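Local structure of carboxylic ester hydrolase (7K4O) at residues 14-20 with 164-169; 78-82 with 111-116; 131-135 with 146-150; 136-142 with 359-365; 428-432 with 516-520. The protein probably cleaves the ester bonds of tannins and releases gallic acid, as a fungal serine esterase of the tannase family. One frame throughout, in Å; residues are numbered along the deposited sequence.

Contacts 1 and 3 use the two ends of helix 144-169, and their centres lie about 28 Å apart. Contact 2 joins two neighbouring strands of the main sheet. It lies about 14 Å from contact 1 between centres and packs against it: Leu-165 CD2 is 3.9 Å from Ile-78 CD1. Contacts 3 and 4 lie about 11 Å apart between centres and share a hydrophobic seam, with Met-135 CB 3.9 Å from Leu-359 CD1. Both lie near the bound gallic acid, about 7 Å from the side chain of Phe-150 and about 9 Å from that of Leu-360. Contact 5 stands apart, on the opposite side of the chain's centre from contacts 3 and 4.

Contact 1: residues 14-20 with 164-169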
# COMPACT_ATOMS: atom_id res chain seq x y z
N ILE A 14 -24.03 22.85 15.06
CA ILE A 14 -23.00 23.47 14.17
C ILE A 14 -22.74 22.51 13.00
O ILE A 14 -22.71 22.94 11.83
CB ILE A 14 -21.72 23.80 14.94
CG1 ILE A 14 -21.98 24.98 15.89
CG2 ILE A 14 -20.57 24.04 13.99
CD1 ILE A 14 -22.13 26.33 15.21
N VAL A 15 -22.60 21.23 13.29
CA VAL A 15 -22.24 20.26 12.20
C VAL A 15 -23.44 20.05 11.29
O VAL A 15 -23.29 20.06 10.04
CB VAL A 15 -21.72 18.96 12.80
CG1 VAL A 15 -21.64 17.88 11.75
CG2 VAL A 15 -20.40 19.18 13.45
N LYS A 16 -24.65 19.93 11.83
CA LYS A 16 -25.82 19.74 10.97
C LYS A 16 -25.99 20.93 10.03
O LYS A 16 -26.30 20.73 8.83
CB LYS A 16 -27.09 19.60 11.81
CG LYS A 16 -27.30 18.23 12.41
CD LYS A 16 -28.53 18.17 13.31
CE LYS A 16 -28.59 16.88 14.09
NZ LYS A 16 -29.89 16.80 14.81
N ALA A 17 -25.72 22.15 10.50
CA ALA A 17 -25.90 23.36 9.69
C ALA A 17 -24.81 23.41 8.60
O ALA A 17 -25.06 24.06 7.59
CB ALA A 17 -25.88 24.61 10.54
N ALA A 18 -23.66 22.75 8.79
CA ALA A 18 -22.54 22.81 7.81
C ALA A 18 -22.61 21.65 6.80
O ALA A 18 -21.86 21.65 5.81
CB ALA A 18 -21.24 22.74 8.57
N LEU A 19 -23.42 20.63 7.04
CA LEU A 19 -23.46 19.51 6.07
C LEU A 19 -23.93 20.05 4.72
O LEU A 19 -24.80 20.90 4.63
CB LEU A 19 -24.43 18.44 6.54
CG LEU A 19 -23.93 17.53 7.64
CD1 LEU A 19 -25.14 16.74 8.15
CD2 LEU A 19 -22.81 16.64 7.15
N PRO A 20 -23.40 19.52 3.60
CA PRO A 20 -23.99 19.82 2.31
C PRO A 20 -25.41 19.26 2.33
O PRO A 20 -25.69 18.24 2.97
CB PRO A 20 -23.09 19.11 1.32
CG PRO A 20 -22.49 17.98 2.12
CD PRO A 20 -22.35 18.49 3.54
N ALA A 164 -16.85 19.64 1.41
CA ALA A 164 -17.95 20.61 1.50
C ALA A 164 -18.22 20.91 2.99
O ALA A 164 -18.42 22.09 3.33
CB ALA A 164 -19.18 20.14 0.80
N LEU A 165 -18.30 19.89 3.84
CA LEU A 165 -18.54 20.07 5.29
C LEU A 165 -17.43 20.96 5.87
O LEU A 165 -17.73 21.90 6.65
CB LEU A 165 -18.56 18.72 6.00
CG LEU A 165 -18.54 18.82 7.53
CD1 LEU A 165 -19.81 19.47 8.02
CD2 LEU A 165 -18.35 17.45 8.15
N THR A 166 -16.18 20.69 5.52
CA THR A 166 -14.98 21.40 6.06
C THR A 166 -15.08 22.86 5.63
O THR A 166 -14.93 23.74 6.51
CB THR A 166 -13.70 20.78 5.51
OG1 THR A 166 -13.59 19.42 5.97
CG2 THR A 166 -12.46 21.56 5.92
N ARG A 167 -15.37 23.15 4.35
CA ARG A 167 -15.52 24.58 3.93
C ARG A 167 -16.62 25.28 4.72
O ARG A 167 -16.41 26.45 5.16
CB ARG A 167 -15.87 24.71 2.45
CG ARG A 167 -14.71 24.44 1.54
CD ARG A 167 -15.21 24.71 0.11
NE ARG A 167 -14.02 24.78 -0.70
CZ ARG A 167 -13.24 25.85 -0.81
NH1 ARG A 167 -12.14 25.77 -1.55
NH2 ARG A 167 -13.54 26.96 -0.18
N ASN A 168 -17.74 24.62 4.91
CA ASN A 168 -18.90 25.26 5.58
C ASN A 168 -18.59 25.46 7.07
O ASN A 168 -18.88 26.56 7.60
CB ASN A 168 -20.17 24.47 5.39
CG ASN A 168 -20.65 24.42 3.95
OD1 ASN A 168 -20.35 25.33 3.19
ND2 ASN A 168 -21.40 23.37 3.59
N VAL A 169 -18.03 24.47 7.75
CA VAL A 169 -17.97 24.48 9.22
C VAL A 169 -16.94 25.50 9.70
O VAL A 169 -17.18 26.12 10.74
CB VAL A 169 -17.79 23.06 9.78
CG1 VAL A 169 -16.36 22.67 9.75
CG2 VAL A 169 -18.38 22.97 11.19
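Ala-18 is the central bump of this helix-helix packing, its methyl fitting between Leu-165 and Val-169. Helix 12-18 meets the end of helix 144-169 in the alpha/beta-hydrolase-type fold of this tannase. The axes of the two short segments approach to 9.0 Å at 118°. Ala-18 CB sits 3.6 Å from Leu-165 CD1 and 3.7 Å from Val-169 CB. The fit is reciprocal. The CD1 branch of Leu-165 enters the hollow formed by Val-15, Ala-18 and Leu-19; its CG is turned away from the backbone N (chi1 169°), which brings this tip to helix 12-18. At one end of the seam, Ile-14 and Val-169 cross at about a right angle and meet through their CG2 methyls at 3.7 Å. At the other end, past the last helical turn, Pro-20 CB lies 4.1 Å from Ala-164 CB. Val-15 and Leu-19 also touch strands 28-47 and 50-66, while Leu-165 packs on Ile-78 of the same sheet; the two helices lie next to each other on it. One hydrogen bond crosses beside this packing: Asn-168 ND2 donates to Ala-18 O at 2.8 Å and 165°, from above the carbonyl plane.

Contact 2: residues 78-82 with 111-116; sequences IWLPA and VMYGAA
With chi1 near -65°, Trp-79 carries its indole beside its own backbone N. In Val-111, chi1 170° sets CG1 anti to the N and leaves CG2 beside that N, facing Trp-79. The two side chains cross at about a right angle. Val-111 CG2 meets Trp-79 CB at 3.7 Å and lies at the indole edge, near the ring plane, 4.0 Å from CE3. The contact belongs to the central mixed sheet, where strand 74-81 runs antiparallel to strand 115-120. The second segment leads into that strand through a Schellman motif that ends helix 108-111. Gly-114 is its C-prime residue, with positive phi, and its N bonds back to Val-111 O at 3.0 Å. This turn delivers Ala-115 and Ala-116 alongside Leu-80 and Pro-81. The proline ring lies against the arriving backbone, with Pro-81 CG 3.5 Å from Ala-115 O and CD 3.7 Å from Ala-116 N. Leu-80 reaches back with its CD2 branch to Ala-116 CB at 3.8 Å. Outside the pair, Trp-79 NE1 bonds to Glu-77 and its ring stacks with Tyr-57, which helps to hold the indole in place. Trp-79 is joined to Ser-117 by backbone hydrogen bonding in the sheet. The strands also meet through a CA-H...O contact, Ala-116 CA to Trp-79 O, at 3.5 Å.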
# COMPACT_ATOMS: atom_id res chain seq x y z
N ILE A 78 -15.31 11.91 10.63
CA ILE A 78 -14.44 13.05 10.27
C ILE A 78 -13.99 13.68 11.59
O ILE A 78 -14.85 13.94 12.43
CB ILE A 78 -15.21 14.05 9.37
CG1 ILE A 78 -15.56 13.39 8.01
CG2 ILE A 78 -14.39 15.32 9.14
CD1 ILE A 78 -16.48 14.23 7.15
N TRP A 79 -12.71 13.87 11.72
CA TRP A 79 -12.15 14.58 12.89
C TRP A 79 -11.84 16.01 12.47
O TRP A 79 -11.01 16.20 11.57
CB TRP A 79 -10.94 13.88 13.41
CG TRP A 79 -11.17 12.52 13.99
CD1 TRP A 79 -12.33 11.79 14.04
CD2 TRP A 79 -10.16 11.70 14.60
NE1 TRP A 79 -12.09 10.57 14.64
CE2 TRP A 79 -10.76 10.47 14.95
CE3 TRP A 79 -8.80 11.87 14.83
CZ2 TRP A 79 -10.05 9.46 15.58
CZ3 TRP A 79 -8.08 10.86 15.43
CH2 TRP A 79 -8.70 9.66 15.79
N LEU A 80 -12.42 16.96 13.19
CA LEU A 80 -12.26 18.42 12.91
C LEU A 80 -11.33 19.05 13.93
O LEU A 80 -11.58 18.99 15.14
CB LEU A 80 -13.63 19.07 12.99
CG LEU A 80 -14.70 18.61 12.03
CD1 LEU A 80 -16.01 19.30 12.33
CD2 LEU A 80 -14.31 18.87 10.58
N PRO A 81 -10.21 19.63 13.50
CA PRO A 81 -9.40 20.43 14.42
C PRO A 81 -10.18 21.58 15.06
O PRO A 81 -11.17 22.09 14.56
CB PRO A 81 -8.30 21.04 13.54
CG PRO A 81 -8.28 20.12 12.29
CD PRO A 81 -9.67 19.58 12.12
N ALA A 82 -9.69 22.01 16.21
CA ALA A 82 -10.16 23.26 16.82
C ALA A 82 -9.99 24.37 15.77
O ALA A 82 -9.00 24.38 15.03
CB ALA A 82 -9.33 23.55 18.04
N VAL A 111 -5.14 15.62 11.58
CA VAL A 111 -5.53 16.60 12.63
C VAL A 111 -4.26 17.30 13.14
O VAL A 111 -4.30 18.53 13.34
CB VAL A 111 -6.28 15.92 13.77
CG1 VAL A 111 -6.46 16.86 14.95
CG2 VAL A 111 -7.61 15.39 13.28
N MET A 112 -3.16 16.59 13.25
CA MET A 112 -1.94 17.22 13.83
C MET A 112 -1.33 18.23 12.84
O MET A 112 -0.51 19.05 13.29
CB MET A 112 -0.91 16.20 14.27
CG MET A 112 -0.26 15.48 13.13
SD MET A 112 1.05 14.34 13.64
CE MET A 112 0.18 13.21 14.69
N TYR A 113 -1.72 18.22 11.55
CA TYR A 113 -1.31 19.25 10.56
C TYR A 113 -2.48 20.19 10.25
O TYR A 113 -2.47 20.86 9.21
CB TYR A 113 -0.73 18.56 9.33
CG TYR A 113 0.60 17.93 9.59
CD1 TYR A 113 1.76 18.68 9.76
CD2 TYR A 113 0.69 16.58 9.84
CE1 TYR A 113 2.96 18.07 10.09
CE2 TYR A 113 1.88 15.98 10.22
CZ TYR A 113 3.04 16.73 10.34
OH TYR A 113 4.24 16.15 10.68
N GLY A 114 -3.46 20.30 11.13
CA GLY A 114 -4.59 21.21 10.97
C GLY A 114 -5.52 20.86 9.84
O GLY A 114 -6.19 21.77 9.29
N ALA A 115 -5.62 19.56 9.52
CA ALA A 115 -6.54 19.07 8.47
C ALA A 115 -7.75 18.43 9.10
O ALA A 115 -7.61 17.55 9.98
CB ALA A 115 -5.84 18.12 7.55
N ALA A 116 -8.93 18.81 8.61
CA ALA A 116 -10.14 17.99 8.74
C ALA A 116 -9.80 16.64 8.11
O ALA A 116 -9.29 16.63 6.99
CB ALA A 116 -11.34 18.69 8.14

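Contact 3: residues 131-135 with 146-150; sequences ADTAM and TLYMF
One face of the Phe-150 ring receives Ala-131 CB in a CH-pi contact. The methyl is 3.8 Å from the ring centroid and 18° off the normal, shifted toward the CG-CD1 side of the ring. Met-135 CE approaches the same ring obliquely, 4.4 Å from CD2. The setting is the first turns of helix 144-169 in this alpha/beta-hydrolase-type fold, where a loop folds back over the helix that it leads into. Phe-150 also makes a cation-pi contact with Arg-190 and touches Glu-187 of the gallic acid pocket. Phe-150 therefore belongs to the second shell of that pocket. One turn earlier in the helix, Thr-146 faces the loop with both of its branches. Its OG1 donates to Ala-134 O at 2.8 Å, well above the carbonyl plane. With chi1 -55°, OG1 lies beside the backbone N and CG2 is anti to it; CG2 fits among Ala-131 O at 3.6 Å, Ala-134 CB at 3.9 Å and the methionine thioether. The loop keeps its shape partly through Ala-134 N to Ala-131 O, an i to i+3 bond of a turn. Met-135 bends at chi2 and chi3, and its SD comes to Leu-147 N and Thr-146 CG2. The same side chain also touches Leu-359 and Leu-360 of helix 351-361. The thioether closes the contact, with Met-135 SD 4.1 Å from Leu-147 CB.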
# COMPACT_ATOMS: atom_id res chain seq x y z
N ALA A 131 -15.05 -5.15 3.35
CA ALA A 131 -15.64 -5.28 2.01
C ALA A 131 -15.90 -6.77 1.74
O ALA A 131 -16.87 -7.07 1.02
CB ALA A 131 -14.76 -4.70 0.96
N ASP A 132 -15.03 -7.64 2.22
CA ASP A 132 -15.19 -9.10 1.96
C ASP A 132 -16.47 -9.64 2.58
O ASP A 132 -17.19 -10.37 1.84
CB ASP A 132 -13.95 -9.87 2.31
CG ASP A 132 -13.41 -9.73 3.72
OD1 ASP A 132 -13.90 -8.88 4.46
OD2 ASP A 132 -12.41 -10.44 3.98
N THR A 133 -16.87 -9.15 3.76
CA THR A 133 -18.12 -9.61 4.40
C THR A 133 -19.36 -9.09 3.67
O THR A 133 -20.40 -9.71 3.80
CB THR A 133 -18.13 -9.28 5.89
OG1 THR A 133 -18.40 -7.88 6.08
CG2 THR A 133 -16.80 -9.65 6.51
N ALA A 134 -19.24 -8.06 2.84
CA ALA A 134 -20.36 -7.45 2.13
C ALA A 134 -20.35 -7.77 0.62
O ALA A 134 -21.23 -7.26 -0.07
CB ALA A 134 -20.32 -5.94 2.38
N MET A 135 -19.38 -8.53 0.15
CA MET A 135 -19.13 -8.63 -1.31
C MET A 135 -20.14 -9.55 -1.99
O MET A 135 -20.31 -9.38 -3.21
CB MET A 135 -17.70 -9.11 -1.56
CG MET A 135 -17.19 -8.96 -2.96
SD MET A 135 -17.13 -7.25 -3.57
CE MET A 135 -15.68 -6.71 -2.67
N THR A 146 -21.13 -3.10 -3.53
CA THR A 146 -19.95 -3.29 -2.67
C THR A 146 -18.68 -3.18 -3.50
O THR A 146 -17.72 -2.50 -3.09
CB THR A 146 -19.97 -4.63 -1.93
OG1 THR A 146 -21.19 -4.73 -1.20
CG2 THR A 146 -18.77 -4.79 -1.04
N LEU A 147 -18.63 -3.88 -4.64
CA LEU A 147 -17.46 -3.85 -5.52
C LEU A 147 -17.13 -2.42 -5.92
O LEU A 147 -15.96 -2.03 -5.78
CB LEU A 147 -17.73 -4.71 -6.77
CG LEU A 147 -16.67 -4.63 -7.83
CD1 LEU A 147 -15.39 -5.28 -7.36
CD2 LEU A 147 -17.08 -5.31 -9.13
N TYR A 148 -18.12 -1.68 -6.40
CA TYR A 148 -17.85 -0.30 -6.90
C TYR A 148 -17.48 0.63 -5.73
O TYR A 148 -16.58 1.49 -5.92
CB TYR A 148 -19.04 0.24 -7.71
CG TYR A 148 -18.94 -0.14 -9.16
CD1 TYR A 148 -19.26 -1.44 -9.58
CD2 TYR A 148 -18.57 0.76 -10.14
CE1 TYR A 148 -19.16 -1.79 -10.92
CE2 TYR A 148 -18.45 0.41 -11.48
CZ TYR A 148 -18.77 -0.88 -11.88
OH TYR A 148 -18.72 -1.25 -13.20
N MET A 149 -18.19 0.54 -4.61
CA MET A 149 -17.86 1.38 -3.44
C MET A 149 -16.41 1.08 -2.96
O MET A 149 -15.64 2.03 -2.76
CB MET A 149 -18.85 1.10 -2.33
CG MET A 149 -20.19 1.77 -2.55
SD MET A 149 -20.08 3.60 -2.46
CE MET A 149 -20.17 3.78 -0.67
N PHE A 150 -16.01 -0.18 -2.85
CA PHE A 150 -14.64 -0.53 -2.45
C PHE A 150 -13.64 -0.07 -3.50
O PHE A 150 -12.57 0.49 -3.17
CB PHE A 150 -14.54 -2.04 -2.23
CG PHE A 150 -13.24 -2.56 -1.68
CD1 PHE A 150 -12.70 -2.07 -0.50
CD2 PHE A 150 -12.57 -3.59 -2.32
CE1 PHE A 150 -11.53 -2.60 0.02
CE2 PHE A 150 -11.36 -4.08 -1.82
CZ PHE A 150 -10.88 -3.63 -0.63

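Contact 4: residues 136-142 with 359-365. With NAG (2-acetamido-2-deoxy-beta-D-glucopyranose), chain E; NAG (2-acetamido-2-deoxy-beta-D-glucopyranose), chain H.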
# COMPACT_ATOMS: atom_id res chain seq x y z
N LEU A 136 -20.75 -10.51 -1.28
CA LEU A 136 -21.61 -11.52 -1.94
C LEU A 136 -23.04 -11.39 -1.48
O LEU A 136 -23.32 -11.38 -0.27
CB LEU A 136 -21.11 -12.94 -1.67
CG LEU A 136 -19.70 -13.26 -2.10
CD1 LEU A 136 -19.33 -14.67 -1.67
CD2 LEU A 136 -19.45 -13.04 -3.57
N LEU A 137 -23.96 -11.30 -2.43
CA LEU A 137 -25.41 -11.40 -2.13
C LEU A 137 -25.83 -12.86 -1.87
O LEU A 137 -26.81 -13.07 -1.12
CB LEU A 137 -26.23 -10.81 -3.26
CG LEU A 137 -26.06 -9.31 -3.53
CD1 LEU A 137 -26.87 -8.89 -4.74
CD2 LEU A 137 -26.47 -8.50 -2.29
N ALA A 138 -25.15 -13.81 -2.48
CA ALA A 138 -25.39 -15.26 -2.39
C ALA A 138 -24.15 -15.92 -2.95
O ALA A 138 -23.32 -15.25 -3.56
CB ALA A 138 -26.63 -15.69 -3.16
N ASN A 139 -24.04 -17.22 -2.79
CA ASN A 139 -22.96 -17.96 -3.44
C ASN A 139 -23.21 -17.90 -4.94
O ASN A 139 -24.31 -18.31 -5.38
CB ASN A 139 -22.86 -19.39 -2.91
CG ASN A 139 -22.33 -19.43 -1.49
OD1 ASN A 139 -21.37 -18.71 -1.14
ND2 ASN A 139 -22.99 -20.19 -0.66
N GLY A 140 -22.24 -17.34 -5.65
CA GLY A 140 -22.29 -17.08 -7.09
C GLY A 140 -22.77 -15.70 -7.47
O GLY A 140 -22.75 -15.43 -8.66
N THR A 141 -23.16 -14.86 -6.53
CA THR A 141 -23.77 -13.55 -6.88
C THR A 141 -23.01 -12.41 -6.17
O THR A 141 -23.15 -12.27 -4.97
CB THR A 141 -25.24 -13.50 -6.49
OG1 THR A 141 -25.91 -14.65 -7.03
CG2 THR A 141 -25.93 -12.27 -7.00
N LEU A 142 -22.19 -11.71 -6.93
CA LEU A 142 -21.58 -10.47 -6.37
C LEU A 142 -22.57 -9.28 -6.08
O LEU A 142 -23.64 -9.00 -6.73
CB LEU A 142 -20.57 -10.00 -7.42
CG LEU A 142 -19.27 -9.42 -6.90
CD1 LEU A 142 -18.38 -10.50 -6.34
CD2 LEU A 142 -18.55 -8.66 -8.00
N LEU A 359 -13.48 -15.41 -3.27
CA LEU A 359 -14.44 -14.29 -3.14
C LEU A 359 -14.77 -13.67 -4.51
O LEU A 359 -15.92 -13.35 -4.73
CB LEU A 359 -13.83 -13.21 -2.25
CG LEU A 359 -14.79 -12.08 -1.88
CD1 LEU A 359 -15.90 -12.56 -0.98
CD2 LEU A 359 -13.97 -10.94 -1.29
N LEU A 360 -13.77 -13.40 -5.33
CA LEU A 360 -13.96 -12.55 -6.51
C LEU A 360 -13.85 -13.33 -7.82
O LEU A 360 -14.19 -12.79 -8.85
CB LEU A 360 -12.98 -11.39 -6.44
CG LEU A 360 -13.34 -10.33 -5.39
CD1 LEU A 360 -12.11 -9.48 -5.12
CD2 LEU A 360 -14.50 -9.49 -5.88
N VAL A 361 -13.38 -14.57 -7.79
CA VAL A 361 -13.37 -15.43 -8.99
C VAL A 361 -14.52 -16.44 -8.86
O VAL A 361 -15.47 -16.38 -9.66
CB VAL A 361 -12.01 -16.09 -9.19
CG1 VAL A 361 -12.06 -17.02 -10.41
CG2 VAL A 361 -10.90 -15.05 -9.35
N ASP A 362 -14.50 -17.26 -7.83
CA ASP A 362 -15.55 -18.30 -7.60
C ASP A 362 -16.80 -17.68 -6.99
O ASP A 362 -17.93 -18.25 -7.10
CB ASP A 362 -15.00 -19.39 -6.69
CG ASP A 362 -13.85 -20.20 -7.29
OD1 ASP A 362 -13.58 -20.09 -8.49
OD2 ASP A 362 -13.19 -20.90 -6.50
N LYS A 363 -16.66 -16.57 -6.27
CA LYS A 363 -17.79 -15.83 -5.67
C LYS A 363 -18.58 -16.72 -4.70
O LYS A 363 -19.80 -16.58 -4.59
CB LYS A 363 -18.65 -15.20 -6.75
CG LYS A 363 -17.88 -14.25 -7.67
CD LYS A 363 -18.68 -13.83 -8.88
CE LYS A 363 -18.00 -12.89 -9.85
NZ LYS A 363 -16.80 -13.44 -10.54
N ASN A 364 -17.87 -17.52 -3.91
CA ASN A 364 -18.60 -18.38 -2.96
C ASN A 364 -17.84 -18.68 -1.68
O ASN A 364 -18.15 -19.72 -1.08
CB ASN A 364 -18.99 -19.70 -3.64
CG ASN A 364 -17.83 -20.51 -4.15
OD1 ASN A 364 -16.66 -20.23 -3.83
ND2 ASN A 364 -18.14 -21.56 -4.92
N GLY A 365 -16.93 -17.82 -1.25
CA GLY A 365 -16.26 -17.98 0.04
C GLY A 365 -15.16 -16.98 0.22
O GLY A 365 -14.96 -16.11 -0.66
C1 NAG E . -17.23 -22.47 -5.52
C2 NAG E . -17.65 -23.98 -5.39
C3 NAG E . -16.72 -24.86 -6.16
C4 NAG E . -16.75 -24.39 -7.63
C5 NAG E . -16.38 -22.92 -7.70
C6 NAG E . -16.59 -22.40 -9.12
C7 NAG E . -18.76 -24.42 -3.24
C8 NAG E . -18.52 -24.76 -1.80
N2 NAG E . -17.67 -24.31 -3.97
O3 NAG E . -17.33 -26.14 -5.96
O4 NAG E . -15.71 -25.03 -8.40
O5 NAG E . -17.23 -22.19 -6.88
O6 NAG E . -17.97 -22.07 -9.39
O7 NAG E . -19.87 -24.33 -3.68
C1 NAG H . -22.58 -20.45 0.72
C2 NAG H . -23.68 -20.67 1.74
C3 NAG H . -23.11 -21.06 3.09
C4 NAG H . -22.31 -22.33 2.82
C5 NAG H . -21.22 -22.03 1.78
C6 NAG H . -20.24 -23.17 1.48
C7 NAG H . -23.97 -18.25 2.19
C8 NAG H . -24.36 -17.03 1.37
N2 NAG H . -24.35 -19.40 1.65
O3 NAG H . -24.17 -21.15 4.03
O4 NAG H . -21.51 -22.66 3.93
O5 NAG H . -21.87 -21.67 0.58
O6 NAG H . -20.97 -24.39 1.31
O7 NAG H . -23.26 -18.23 3.18
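A glycosylated turn carrying Asn-139 and a glycosylated loop carrying Asn-364 meet here. Each ND2 is bonded to the C1 of its own N-acetylglucosamine. Asn-139 and Gly-140 form the corner of a type II turn from Ala-138 to Thr-141, beside a classic beta bulge in which Leu-137 and Ala-138 face Thr-141. The turn is pinned by one straight bond: Gly-140 N donates to Lys-363 O at 2.8 Å and 170°. Positive phi at Lys-363, just after the helix, probably helps to turn its carbonyl toward Gly-140. Beside the sugars, Asn-139 OD1 lies 3.3 Å from Asn-364 CA. Leu-136 packs against Lys-363 and Leu-359. Its CD1 tip reaches Lys-363 O at 3.5 Å, its CG meets Leu-359 CD1 at 4.0 Å, and its CD2 lies against Lys-363 CB at 3.9 Å. Leu-136 CD2 is 3.7 Å from Leu-359 O, a buried carbonyl with no hydrogen-bond partner in the model. The lysine chain bends at its end, so NZ bonds to Leu-360 O at 3.2 Å and forms a salt bridge with Glu-389. The turn and bulge ahead of helix 144-169 are thus tied to the end of helix 351-361, where Tyr-390 of helix 376-390 also meets the lysine.

Contact 5: residues 428-432 with 516-520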
# COMPACT_ATOMS: atom_id res chain seq x y z
N ILE A 428 7.65 0.24 -9.12
CA ILE A 428 8.45 0.75 -10.25
C ILE A 428 7.66 0.57 -11.53
O ILE A 428 7.64 1.47 -12.39
CB ILE A 428 9.82 0.04 -10.30
CG1 ILE A 428 10.82 0.56 -9.27
CG2 ILE A 428 10.39 0.22 -11.68
CD1 ILE A 428 10.51 0.28 -7.87
N ARG A 429 7.05 -0.60 -11.71
CA ARG A 429 6.36 -0.85 -12.98
C ARG A 429 5.30 0.21 -13.29
O ARG A 429 5.15 0.63 -14.42
CB ARG A 429 5.74 -2.25 -13.02
CG ARG A 429 5.21 -2.54 -14.43
CD ARG A 429 4.66 -3.96 -14.51
NE ARG A 429 4.23 -4.27 -15.85
CZ ARG A 429 5.00 -4.84 -16.80
NH1 ARG A 429 6.25 -5.20 -16.53
NH2 ARG A 429 4.51 -5.08 -18.00
N TYR A 430 4.52 0.60 -12.29
CA TYR A 430 3.44 1.58 -12.54
C TYR A 430 4.04 2.93 -12.91
O TYR A 430 3.53 3.59 -13.84
CB TYR A 430 2.50 1.70 -11.35
CG TYR A 430 1.37 2.64 -11.64
CD1 TYR A 430 0.41 2.36 -12.61
CD2 TYR A 430 1.28 3.87 -10.98
CE1 TYR A 430 -0.61 3.25 -12.92
CE2 TYR A 430 0.26 4.76 -11.25
CZ TYR A 430 -0.68 4.46 -12.22
OH TYR A 430 -1.66 5.38 -12.48
N TRP A 431 5.07 3.37 -12.19
CA TRP A 431 5.70 4.66 -12.52
C TRP A 431 6.22 4.61 -13.95
O TRP A 431 6.02 5.56 -14.74
CB TRP A 431 6.80 4.97 -11.50
CG TRP A 431 7.50 6.28 -11.68
CD1 TRP A 431 7.26 7.43 -10.97
CD2 TRP A 431 8.62 6.55 -12.54
NE1 TRP A 431 8.16 8.40 -11.33
CE2 TRP A 431 8.99 7.90 -12.31
CE3 TRP A 431 9.36 5.81 -13.48
CZ2 TRP A 431 10.06 8.49 -12.97
CZ3 TRP A 431 10.42 6.41 -14.12
CH2 TRP A 431 10.73 7.74 -13.89
N GLU A 432 6.79 3.49 -14.36
CA GLU A 432 7.27 3.38 -15.76
C GLU A 432 6.13 3.36 -16.78
O GLU A 432 6.29 3.88 -17.86
CB GLU A 432 8.13 2.11 -15.91
CG GLU A 432 9.41 2.06 -15.08
CD GLU A 432 10.50 3.02 -15.52
OE1 GLU A 432 10.29 3.73 -16.50
OE2 GLU A 432 11.57 3.01 -14.86
N ALA A 516 15.14 9.30 -5.07
CA ALA A 516 13.99 9.28 -6.00
C ALA A 516 14.37 8.43 -7.19
O ALA A 516 15.39 8.70 -7.85
CB ALA A 516 13.62 10.66 -6.45
N TRP A 517 13.53 7.45 -7.48
CA TRP A 517 13.61 6.65 -8.72
C TRP A 517 13.78 7.59 -9.88
O TRP A 517 13.12 8.62 -9.96
CB TRP A 517 12.32 5.80 -8.87
CG TRP A 517 12.34 4.91 -10.07
CD1 TRP A 517 11.78 5.15 -11.28
CD2 TRP A 517 13.09 3.69 -10.21
NE1 TRP A 517 12.11 4.14 -12.16
CE2 TRP A 517 12.93 3.25 -11.53
CE3 TRP A 517 13.93 2.97 -9.35
CZ2 TRP A 517 13.56 2.11 -12.02
CZ3 TRP A 517 14.52 1.81 -9.82
CH2 TRP A 517 14.36 1.42 -11.14
N PRO A 518 14.60 7.30 -10.91
CA PRO A 518 15.38 6.06 -11.06
C PRO A 518 16.81 6.05 -10.50
O PRO A 518 17.55 5.10 -10.79
CB PRO A 518 15.47 5.96 -12.59
CG PRO A 518 15.58 7.39 -13.04
CD PRO A 518 14.69 8.15 -12.08
N LEU A 519 17.12 7.03 -9.66
CA LEU A 519 18.41 7.03 -8.95
C LEU A 519 18.35 5.97 -7.86
O LEU A 519 17.26 5.64 -7.32
CB LEU A 519 18.68 8.43 -8.38
CG LEU A 519 18.72 9.56 -9.42
CD1 LEU A 519 18.87 10.90 -8.72
CD2 LEU A 519 19.86 9.34 -10.41
N ARG A 520 19.51 5.43 -7.49
CA ARG A 520 19.64 4.46 -6.37
C ARG A 520 20.66 4.98 -5.35
O ARG A 520 21.57 5.74 -5.74
CB ARG A 520 20.16 3.09 -6.84
CG ARG A 520 19.48 2.45 -8.02
CD ARG A 520 17.98 2.32 -7.89
NE ARG A 520 17.53 1.60 -6.73
CZ ARG A 520 16.60 2.07 -5.87
NH1 ARG A 520 16.05 3.28 -6.05
NH2 ARG A 520 16.22 1.34 -4.87
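Trp-517 is the wedge of this contact, gripped by Ile-428, Trp-431 and Glu-432 of one helix. The tight part is around its indole. Its five-membered edge points at the face of the Trp-431 six-membered ring in a T-shaped pair, with centroids 4.6 Å apart and planes at 81°. Trp-517 CD1 is 3.3 Å from Trp-431 CE3. Ile-428 CG1 lies over one indole face in a CH-pi contact, 3.8 Å from the six-membered centroid, while Pro-518 CB lies on the opposite face. A bend at chi2 (-70°) swings the Glu-432 carboxylate to the indole edge. There Trp-517 NE1 donates to Glu-432 OE2 at 3.0 Å, in the ring plane but from above the carboxylate plane. Tyr-444 also bonds OE2, and Arg-435 pairs with OE1. The loose part is Pro-518, which follows a cis peptide; its CD is 4.4 Å from Trp-431 CH2. The loop after strand 511-514 packs on helix 425-438, beside helix 444-452 and strand 455-460 at the edge of the alpha/beta-hydrolase-type sheet.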